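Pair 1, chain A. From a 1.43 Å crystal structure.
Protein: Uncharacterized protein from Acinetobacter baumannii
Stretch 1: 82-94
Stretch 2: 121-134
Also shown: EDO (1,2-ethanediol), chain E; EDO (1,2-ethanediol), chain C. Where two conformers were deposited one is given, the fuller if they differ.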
# COMPACT_ATOMS: atom_id res chain seq x y z
N GLU A 82 -14.05 -1.79 -6.78
CA GLU A 82 -15.14 -2.02 -7.73
C GLU A 82 -14.59 -1.82 -9.14
O GLU A 82 -14.20 -0.72 -9.51
CB GLU A 82 -16.35 -1.13 -7.49
CG GLU A 82 -17.50 -1.39 -8.47
CD GLU A 82 -18.69 -0.42 -8.36
OE1 GLU A 82 -18.48 0.77 -8.14
OE2 GLU A 82 -19.85 -0.84 -8.64
N THR A 83 -14.48 -2.91 -9.92
CA THR A 83 -13.95 -2.77 -11.26
C THR A 83 -14.94 -2.03 -12.18
O THR A 83 -16.14 -1.92 -11.89
CB THR A 83 -13.61 -4.16 -11.93
OG1 THR A 83 -14.84 -4.89 -12.15
CG2 THR A 83 -12.64 -4.90 -11.04
N ASP A 84 -14.41 -1.53 -13.29
CA ASP A 84 -15.23 -0.85 -14.29
C ASP A 84 -16.43 -1.69 -14.78
O ASP A 84 -17.49 -1.14 -15.04
CB ASP A 84 -14.37 -0.30 -15.45
CG ASP A 84 -13.59 -1.38 -16.23
OD1 ASP A 84 -13.55 -2.57 -15.84
OD2 ASP A 84 -13.01 -0.98 -17.29
N ASP A 85 -16.25 -3.02 -14.84
CA ASP A 85 -17.32 -3.94 -15.23
C ASP A 85 -18.14 -4.55 -14.07
O ASP A 85 -18.89 -5.52 -14.29
CB ASP A 85 -16.84 -5.00 -16.25
CG ASP A 85 -15.63 -5.81 -15.82
OD1 ASP A 85 -14.96 -5.52 -14.82
OD2 ASP A 85 -15.33 -6.81 -16.53
N GLY A 86 -17.94 -4.03 -12.84
CA GLY A 86 -18.84 -4.30 -11.72
C GLY A 86 -18.45 -5.39 -10.73
O GLY A 86 -19.24 -5.69 -9.83
N ALA A 87 -17.26 -5.95 -10.85
CA ALA A 87 -16.79 -6.95 -9.89
C ALA A 87 -16.27 -6.29 -8.60
O ALA A 87 -15.72 -5.17 -8.64
CB ALA A 87 -15.67 -7.80 -10.51
N LEU A 88 -16.57 -6.92 -7.47
CA LEU A 88 -16.04 -6.50 -6.16
C LEU A 88 -14.82 -7.33 -5.78
O LEU A 88 -14.85 -8.59 -5.90
CB LEU A 88 -17.10 -6.59 -5.06
CG LEU A 88 -18.31 -5.70 -5.26
CD1 LEU A 88 -19.42 -6.03 -4.24
CD2 LEU A 88 -17.94 -4.19 -5.16
N ILE A 89 -13.78 -6.66 -5.33
CA ILE A 89 -12.53 -7.29 -4.91
C ILE A 89 -12.07 -6.74 -3.56
O ILE A 89 -11.82 -5.54 -3.44
CB ILE A 89 -11.38 -7.14 -5.94
CG1 ILE A 89 -11.84 -7.45 -7.40
CG2 ILE A 89 -10.12 -7.90 -5.49
CD1 ILE A 89 -10.83 -7.11 -8.45
N TYR A 90 -12.06 -7.59 -2.55
CA TYR A 90 -11.58 -7.26 -1.18
C TYR A 90 -10.05 -7.29 -1.18
O TYR A 90 -9.45 -8.29 -1.60
CB TYR A 90 -12.19 -8.26 -0.18
CG TYR A 90 -11.52 -8.34 1.19
CD1 TYR A 90 -11.11 -7.18 1.89
CD2 TYR A 90 -11.43 -9.57 1.84
CE1 TYR A 90 -10.48 -7.28 3.14
CE2 TYR A 90 -10.83 -9.69 3.09
CZ TYR A 90 -10.43 -8.53 3.77
OH TYR A 90 -9.82 -8.57 5.01
N LEU A 91 -9.42 -6.16 -0.82
CA LEU A 91 -7.98 -6.02 -0.83
C LEU A 91 -7.45 -5.83 0.61
O LEU A 91 -7.99 -4.99 1.38
CB LEU A 91 -7.59 -4.80 -1.73
CG LEU A 91 -6.10 -4.43 -1.81
CD1 LEU A 91 -5.26 -5.58 -2.31
CD2 LEU A 91 -5.90 -3.18 -2.69
N GLN A 92 -6.34 -6.52 0.90
CA GLN A 92 -5.53 -6.35 2.12
C GLN A 92 -4.10 -6.01 1.69
O GLN A 92 -3.53 -6.72 0.86
CB GLN A 92 -5.52 -7.62 2.97
CG GLN A 92 -6.88 -8.02 3.52
CD GLN A 92 -6.93 -9.45 4.00
OE1 GLN A 92 -7.30 -10.39 3.22
NE2 GLN A 92 -6.43 -9.67 5.18
N THR A 93 -3.52 -4.94 2.25
CA THR A 93 -2.11 -4.65 2.03
C THR A 93 -1.38 -4.61 3.40
O THR A 93 -1.96 -4.27 4.44
CB THR A 93 -1.86 -3.33 1.26
OG1 THR A 93 -2.16 -2.21 2.09
CG2 THR A 93 -2.72 -3.25 -0.02
N LYS A 94 -0.12 -4.96 3.35
CA LYS A 94 0.80 -4.98 4.49
C LYS A 94 2.17 -4.51 4.02
O LYS A 94 2.55 -4.73 2.87
CB LYS A 94 0.90 -6.38 5.10
CG LYS A 94 -0.42 -6.85 5.81
CD LYS A 94 -0.33 -8.23 6.30
CE LYS A 94 -1.56 -8.63 7.11
NZ LYS A 94 -2.80 -8.75 6.27
N LYS A 121 6.99 0.21 0.62
CA LYS A 121 6.72 -1.01 -0.15
C LYS A 121 5.68 -1.85 0.57
O LYS A 121 5.64 -1.90 1.81
CB LYS A 121 8.01 -1.85 -0.43
CG LYS A 121 9.20 -1.07 -1.04
CD LYS A 121 8.86 -0.51 -2.37
CE LYS A 121 10.04 -0.31 -3.30
NZ LYS A 121 10.62 1.02 -3.14
N ILE A 122 4.82 -2.50 -0.22
CA ILE A 122 3.74 -3.32 0.31
C ILE A 122 3.62 -4.69 -0.40
O ILE A 122 4.05 -4.85 -1.56
CB ILE A 122 2.37 -2.59 0.21
CG1 ILE A 122 2.05 -2.17 -1.24
CG2 ILE A 122 2.36 -1.37 1.12
CD1 ILE A 122 0.62 -1.68 -1.45
N THR A 123 2.97 -5.62 0.30
CA THR A 123 2.43 -6.87 -0.28
C THR A 123 0.90 -6.74 -0.35
O THR A 123 0.30 -5.97 0.43
CB THR A 123 2.82 -8.12 0.53
OG1 THR A 123 2.27 -8.04 1.85
CG2 THR A 123 4.32 -8.25 0.63
N MSE A 124 0.30 -7.48 -1.28
CA MSE A 124 -1.11 -7.35 -1.58
C MSE A 124 -1.78 -8.74 -1.62
O MSE A 124 -1.26 -9.65 -2.25
CB MSE A 124 -1.30 -6.67 -2.96
CG MSE A 124 -0.60 -5.33 -3.09
SE MSE A 124 -0.71 -4.57 -4.86
CE MSE A 124 -2.57 -4.06 -4.96
N GLN A 125 -2.99 -8.83 -1.05
CA GLN A 125 -3.80 -10.06 -1.04
C GLN A 125 -5.22 -9.71 -1.49
O GLN A 125 -5.83 -8.74 -0.97
CB GLN A 125 -3.85 -10.64 0.37
CG GLN A 125 -4.64 -11.90 0.49
CD GLN A 125 -4.59 -12.47 1.89
OE1 GLN A 125 -3.87 -11.98 2.79
NE2 GLN A 125 -5.35 -13.50 2.09
N PHE A 126 -5.72 -10.44 -2.47
CA PHE A 126 -7.04 -10.19 -3.09
C PHE A 126 -8.04 -11.29 -2.81
O PHE A 126 -7.68 -12.47 -2.78
CB PHE A 126 -6.88 -10.09 -4.59
CG PHE A 126 -5.85 -9.10 -5.07
CD1 PHE A 126 -4.52 -9.49 -5.29
CD2 PHE A 126 -6.21 -7.78 -5.37
CE1 PHE A 126 -3.58 -8.57 -5.83
CE2 PHE A 126 -5.28 -6.87 -5.88
CZ PHE A 126 -3.94 -7.26 -6.07
N GLU A 127 -9.35 -10.95 -2.84
CA GLU A 127 -10.45 -11.92 -2.74
C GLU A 127 -11.59 -11.46 -3.62
O GLU A 127 -12.11 -10.37 -3.41
CB GLU A 127 -11.04 -12.10 -1.35
CG GLU A 127 -10.35 -12.92 -0.40
CD GLU A 127 -11.20 -13.22 0.87
OE1 GLU A 127 -12.50 -13.33 0.83
OE2 GLU A 127 -10.53 -13.47 1.88
N THR A 128 -11.96 -12.30 -4.58
CA THR A 128 -13.11 -12.03 -5.45
C THR A 128 -13.76 -13.34 -5.90
O THR A 128 -13.10 -14.39 -5.99
CB THR A 128 -12.67 -11.17 -6.67
OG1 THR A 128 -13.79 -10.78 -7.47
CG2 THR A 128 -11.65 -11.95 -7.57
N SER A 129 -15.06 -13.26 -6.24
CA SER A 129 -15.75 -14.41 -6.83
C SER A 129 -15.91 -14.27 -8.37
O SER A 129 -16.38 -15.21 -9.01
CB SER A 129 -17.15 -14.58 -6.22
OG SER A 129 -18.01 -13.50 -6.55
N SER A 130 -15.48 -13.14 -8.95
CA SER A 130 -15.63 -12.92 -10.40
C SER A 130 -14.66 -13.84 -11.18
O SER A 130 -13.46 -13.79 -10.91
CB SER A 130 -15.29 -11.49 -10.77
OG SER A 130 -15.12 -11.37 -12.18
N PRO A 131 -15.15 -14.62 -12.15
CA PRO A 131 -14.22 -15.48 -12.90
C PRO A 131 -13.15 -14.71 -13.67
O PRO A 131 -12.06 -15.21 -13.87
CB PRO A 131 -15.15 -16.23 -13.84
CG PRO A 131 -16.45 -16.29 -13.13
CD PRO A 131 -16.56 -14.96 -12.43
N LYS A 132 -13.45 -13.47 -14.05
CA LYS A 132 -12.50 -12.66 -14.79
C LYS A 132 -11.28 -12.27 -13.92
O LYS A 132 -10.16 -12.14 -14.44
CB LYS A 132 -13.21 -11.39 -15.31
CG LYS A 132 -12.34 -10.53 -16.14
CD LYS A 132 -13.12 -9.48 -16.86
CE LYS A 132 -12.15 -8.52 -17.52
NZ LYS A 132 -12.85 -7.34 -18.07
N TYR A 133 -11.51 -12.05 -12.62
CA TYR A 133 -10.47 -11.56 -11.73
C TYR A 133 -10.01 -12.55 -10.68
O TYR A 133 -9.08 -12.25 -9.91
CB TYR A 133 -10.94 -10.25 -11.05
CG TYR A 133 -11.38 -9.19 -12.07
CD1 TYR A 133 -10.43 -8.48 -12.81
CD2 TYR A 133 -12.73 -8.97 -12.34
CE1 TYR A 133 -10.81 -7.53 -13.77
CE2 TYR A 133 -13.12 -8.00 -13.30
CZ TYR A 133 -12.15 -7.29 -13.99
OH TYR A 133 -12.51 -6.35 -14.96
N SER A 134 -10.54 -13.79 -10.74
CA SER A 134 -10.24 -14.76 -9.68
C SER A 134 -8.78 -15.27 -9.68
O SER A 134 -8.31 -15.81 -8.67
CB SER A 134 -11.23 -15.93 -9.70
OG SER A 134 -11.14 -16.63 -10.90
C1 EDO E . -17.85 -9.29 -13.36
O1 EDO E . -17.59 -10.57 -12.79
C2 EDO E . -16.65 -8.93 -14.21
O2 EDO E . -16.75 -9.58 -15.49
C1 EDO C . -16.14 2.06 -11.51
O1 EDO C . -17.31 2.34 -10.71
C2 EDO C . -16.08 3.04 -12.71
O2 EDO C . -14.99 2.67 -13.58
O HOH W 1 -11.09 -3.99 -15.30
O HOH W 2 -13.64 -4.42 -17.90
O HOH W 3 -8.03 -9.80 0.45
O HOH W 4 -0.98 -8.50 1.99
O HOH W 5 -8.38 -13.06 4.18
O HOH W 6 -2.28 -9.82 3.66

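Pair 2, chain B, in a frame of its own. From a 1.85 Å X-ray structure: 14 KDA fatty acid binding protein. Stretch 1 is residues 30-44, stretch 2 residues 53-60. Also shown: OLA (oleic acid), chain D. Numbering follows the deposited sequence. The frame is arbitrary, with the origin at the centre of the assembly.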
# COMPACT_ATOMS: atom_id res chain seq x y z
N ALA B 30 -12.48 -5.84 14.78
CA ALA B 30 -13.04 -4.50 14.58
C ALA B 30 -12.26 -3.69 13.54
O ALA B 30 -12.86 -2.97 12.75
CB ALA B 30 -13.11 -3.73 15.92
N THR B 31 -10.93 -3.80 13.52
CA THR B 31 -10.14 -3.12 12.50
C THR B 31 -10.35 -3.77 11.12
O THR B 31 -10.30 -3.07 10.09
CB THR B 31 -8.65 -3.12 12.85
OG1 THR B 31 -8.45 -2.38 14.07
CG2 THR B 31 -7.87 -2.32 11.80
N ARG B 32 -10.56 -5.08 11.10
CA ARG B 32 -10.86 -5.80 9.86
C ARG B 32 -12.15 -5.24 9.24
O ARG B 32 -12.20 -4.97 8.02
CB ARG B 32 -10.97 -7.31 10.09
CG ARG B 32 -9.66 -8.01 9.99
CD ARG B 32 -9.66 -9.46 10.46
NE ARG B 32 -10.56 -10.27 9.64
CZ ARG B 32 -11.29 -11.27 10.11
NH1 ARG B 32 -11.22 -11.62 11.39
NH2 ARG B 32 -12.09 -11.94 9.30
N GLN B 33 -13.17 -5.01 10.07
CA GLN B 33 -14.44 -4.51 9.54
C GLN B 33 -14.26 -3.13 8.92
O GLN B 33 -14.83 -2.85 7.85
CB GLN B 33 -15.56 -4.47 10.58
CG GLN B 33 -15.98 -5.85 11.20
CD GLN B 33 -15.90 -7.06 10.26
OE1 GLN B 33 -16.76 -7.24 9.40
NE2 GLN B 33 -14.88 -7.88 10.43
N ILE B 34 -13.52 -2.25 9.61
CA ILE B 34 -13.14 -0.94 9.07
C ILE B 34 -12.38 -1.10 7.76
O ILE B 34 -12.70 -0.43 6.78
CB ILE B 34 -12.31 -0.09 10.10
CG1 ILE B 34 -13.16 0.28 11.31
CG2 ILE B 34 -11.76 1.21 9.46
CD1 ILE B 34 -12.32 0.58 12.57
N GLY B 35 -11.41 -2.01 7.72
CA GLY B 35 -10.63 -2.29 6.52
C GLY B 35 -11.44 -2.82 5.34
O GLY B 35 -11.08 -2.57 4.17
N ASN B 36 -12.55 -3.52 5.64
CA ASN B 36 -13.46 -4.01 4.60
C ASN B 36 -14.51 -2.98 4.12
O ASN B 36 -15.27 -3.28 3.19
CB ASN B 36 -14.13 -5.33 5.05
CG ASN B 36 -13.13 -6.49 5.20
OD1 ASN B 36 -12.15 -6.58 4.46
ND2 ASN B 36 -13.37 -7.37 6.17
N THR B 37 -14.52 -1.79 4.72
CA THR B 37 -15.50 -0.76 4.42
C THR B 37 -14.90 0.55 3.88
O THR B 37 -15.42 1.10 2.90
CB THR B 37 -16.40 -0.43 5.64
OG1 THR B 37 -15.64 0.29 6.62
CG2 THR B 37 -16.90 -1.68 6.36
N VAL B 38 -13.84 1.07 4.51
CA VAL B 38 -13.33 2.40 4.12
C VAL B 38 -12.69 2.34 2.75
O VAL B 38 -12.12 1.33 2.34
CB VAL B 38 -12.30 3.03 5.10
CG1 VAL B 38 -12.94 3.34 6.42
CG2 VAL B 38 -11.05 2.15 5.25
N THR B 39 -12.78 3.48 2.07
CA THR B 39 -12.21 3.64 0.74
C THR B 39 -11.23 4.80 0.81
O THR B 39 -11.61 5.98 0.75
CB THR B 39 -13.31 3.88 -0.30
OG1 THR B 39 -14.15 4.92 0.17
CG2 THR B 39 -14.22 2.71 -0.38
N PRO B 40 -9.96 4.48 1.01
CA PRO B 40 -8.96 5.52 1.16
C PRO B 40 -8.62 6.23 -0.12
O PRO B 40 -8.81 5.70 -1.20
CB PRO B 40 -7.73 4.74 1.65
CG PRO B 40 -8.27 3.49 2.10
CD PRO B 40 -9.36 3.14 1.14
N THR B 41 -8.10 7.44 0.03
CA THR B 41 -7.41 8.16 -1.02
C THR B 41 -5.90 8.18 -0.76
O THR B 41 -5.45 8.41 0.34
CB THR B 41 -7.98 9.57 -1.06
OG1 THR B 41 -9.30 9.50 -1.59
CG2 THR B 41 -7.23 10.47 -2.06
N VAL B 42 -5.12 7.90 -1.80
CA VAL B 42 -3.67 7.77 -1.71
C VAL B 42 -3.02 8.82 -2.64
O VAL B 42 -3.39 8.97 -3.79
CB VAL B 42 -3.20 6.34 -2.02
CG1 VAL B 42 -1.69 6.22 -1.96
CG2 VAL B 42 -3.81 5.34 -1.04
N THR B 43 -2.09 9.57 -2.11
CA THR B 43 -1.39 10.61 -2.86
C THR B 43 0.09 10.25 -2.93
O THR B 43 0.71 9.97 -1.92
CB THR B 43 -1.57 11.98 -2.16
OG1 THR B 43 -2.97 12.31 -2.05
CG2 THR B 43 -0.97 13.13 -2.98
N PHE B 44 0.68 10.31 -4.11
CA PHE B 44 2.13 10.11 -4.26
C PHE B 44 2.78 11.43 -4.70
O PHE B 44 2.29 12.09 -5.60
CB PHE B 44 2.46 9.06 -5.33
CG PHE B 44 2.07 7.65 -4.96
CD1 PHE B 44 0.83 7.16 -5.26
CD2 PHE B 44 2.97 6.82 -4.31
CE1 PHE B 44 0.46 5.84 -4.89
CE2 PHE B 44 2.61 5.50 -3.94
CZ PHE B 44 1.37 5.02 -4.25
N MET B 53 4.19 8.55 0.12
CA MET B 53 2.82 8.10 -0.07
C MET B 53 1.95 8.52 1.12
O MET B 53 2.22 8.15 2.23
CB MET B 53 2.83 6.57 -0.20
CG MET B 53 1.46 5.99 -0.51
SD MET B 53 1.56 4.15 -0.72
CE MET B 53 0.98 3.64 0.86
N LEU B 54 0.92 9.31 0.89
CA LEU B 54 -0.02 9.71 1.93
C LEU B 54 -1.31 8.94 1.75
O LEU B 54 -1.87 8.95 0.66
CB LEU B 54 -0.34 11.21 1.81
CG LEU B 54 -1.48 11.84 2.60
CD1 LEU B 54 -1.18 11.81 4.10
CD2 LEU B 54 -1.68 13.24 2.13
N THR B 55 -1.78 8.29 2.81
CA THR B 55 -3.08 7.61 2.83
C THR B 55 -4.06 8.35 3.73
O THR B 55 -3.77 8.61 4.89
CB THR B 55 -2.85 6.16 3.31
OG1 THR B 55 -1.92 5.50 2.43
CG2 THR B 55 -4.12 5.31 3.18
N GLU B 56 -5.23 8.70 3.21
CA GLU B 56 -6.23 9.42 3.96
C GLU B 56 -7.53 8.62 3.97
O GLU B 56 -7.95 8.08 2.95
CB GLU B 56 -6.46 10.82 3.36
CG GLU B 56 -5.22 11.69 3.42
CD GLU B 56 -5.39 12.98 2.66
OE1 GLU B 56 -5.69 12.96 1.43
OE2 GLU B 56 -5.25 14.03 3.29
N SER B 57 -8.12 8.51 5.15
CA SER B 57 -9.41 7.82 5.31
C SER B 57 -10.07 8.32 6.58
O SER B 57 -9.47 9.03 7.37
CB SER B 57 -9.23 6.31 5.38
OG SER B 57 -8.67 5.88 6.61
N THR B 58 -11.33 7.95 6.76
CA THR B 58 -12.05 8.25 8.01
C THR B 58 -11.41 7.57 9.20
O THR B 58 -11.59 8.00 10.33
CB THR B 58 -13.52 7.80 7.91
OG1 THR B 58 -13.59 6.42 7.53
CG2 THR B 58 -14.23 8.54 6.82
N PHE B 59 -10.69 6.49 8.96
CA PHE B 59 -10.08 5.69 10.02
C PHE B 59 -8.82 6.35 10.53
O PHE B 59 -8.71 6.65 11.71
CB PHE B 59 -9.75 4.29 9.51
CG PHE B 59 -9.03 3.43 10.51
CD1 PHE B 59 -7.85 2.80 10.17
CD2 PHE B 59 -9.54 3.25 11.79
CE1 PHE B 59 -7.18 2.00 11.09
CE2 PHE B 59 -8.88 2.44 12.71
CZ PHE B 59 -7.69 1.82 12.35
N LYS B 60 -7.89 6.60 9.62
CA LYS B 60 -6.55 7.10 9.93
C LYS B 60 -6.01 7.85 8.72
O LYS B 60 -6.29 7.46 7.57
CB LYS B 60 -5.66 5.91 10.21
CG LYS B 60 -4.29 6.23 10.78
CD LYS B 60 -3.72 4.97 11.47
CE LYS B 60 -4.31 4.79 12.88
NZ LYS B 60 -4.57 3.35 13.29
C1 OLA D . -3.44 -0.98 -0.10
O1 OLA D . -2.69 -0.05 -0.35
O2 OLA D . -4.64 -0.90 -0.65
C2 OLA D . -3.10 -2.23 0.71
C3 OLA D . -2.09 -2.13 1.87
C4 OLA D . -2.61 -2.78 3.18
C5 OLA D . -1.77 -3.94 3.75
C6 OLA D . -2.57 -4.86 4.69
C7 OLA D . -2.63 -4.41 6.14
C8 OLA D . -3.81 -3.49 6.44
C9 OLA D . -4.70 -4.03 7.53
C10 OLA D . -5.86 -3.45 7.88
C11 OLA D . -6.42 -2.20 7.22
C12 OLA D . -6.96 -1.20 8.24
C13 OLA D . -7.81 -0.09 7.61
C14 OLA D . -7.03 0.94 6.79
C15 OLA D . -6.98 0.62 5.29
C16 OLA D . -5.84 1.36 4.59
C17 OLA D . -4.87 0.42 3.85
C18 OLA D . -5.34 0.22 2.43
O HOH W 7 -4.19 11.09 0.08

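The two pairs differ most sharply in how the segment before the first strand is fastened to the segment after the second. In pair 1 a charged and polar cluster, backed by apolar contacts to the Y133(A) ring, makes the fastening. D85(A), in a type I turn from T83(A) to G86(A), accepts a hydrogen bond from Y133(A), whose OH lies 2.6 Å from D85(A) OD1, and its other carboxylate oxygen, OD2, forms a salt bridge with K132(A) NZ at 3.0 Å. T83(A) OG1 also donates to D85(A) OD1 (2.7 Å), while T83(A) CG2 sits over one face of the Y133(A) ring, 4.0 Å from its centroid. In pair 2 a helix, residues 30–35, precedes the strand; the superposition matches D85(A) only with N36(B), which makes no contact with the other stretch, and the link there is apolar: I34(B) CG2 packs against F59(B) CG at 3.7 Å, and T31(B) CG2 approaches F59(B) CZ at 4.2 Å. Oleic acid joins this cluster, its C13 lying 3.9 Å from F59(B) CD1 and 3.7 Å from G35(B) CA, as suits a fatty acid binding protein.

Beneath this difference lies one backbone arrangement: two neighbouring antiparallel strands, their directions 153° apart in pair 1 and 163° in pair 2, which superpose with an RMSD of 0.9 Å over 14 residues. The bridge Y90(A)–E127(A) matches T41(B)–E56(B), and Q92(A)–Q125(A) matches T43(B)–L54(B). Each is a hydrogen-bonded pair with two backbone bonds: Y90(A) N to E127(A) O is 2.9 Å, and T41(B) N to E56(B) O is 3.0 Å.

On the face carrying L91(A), T93(A), M124(A) and F126(A), the contacts are redistributed. L91(A) CD1 reaches F126(A) CE2 at 3.8 Å and the CE of selenomethionine M124(A) at 4.1 Å. Its counterpart V42(B) is shorter, and T55(B) replaces the phenylalanine; V42(B) keeps the methionine contact, CG1 to M53(B) CG at 3.5 Å. The aromatic ring of pair 2 belongs to F44(B), at the position of T93(A), and M53(B) SD lies 3.6 Å from F44(B) CZ. Thus both faces combine an aromatic ring with a methionine-type side chain, but the ring sits on opposite strands.

The other face is more polar, and water helps to link its side chains. In pair 1 one water donates to Q92(A) OE1 (3.0 Å) and E127(A) OE2 (3.2 Å), spanning two residues whose side chains are separated along the ladder. In pair 2 a single water lies 2.7 Å from T43(B) OG1 and 2.8 Å from E56(B) OE1, the positions matching Q92(A) and E127(A).

Just beyond the ladder, T128(A) and S57(B) coincide closely, yet their hydroxyls donate to different partners. T128(A) OG1 donates across to L88(A) O at 2.9 Å, tying the two stretches together; S57(B) OG donates to K60(B) O at 3.0 Å, within its own stretch. Nearby, A87(A) CB packs on S130(A) CB at 3.7 Å, whereas the matching V38(B) brings CG1 within 3.3 Å of T58(B) OG1.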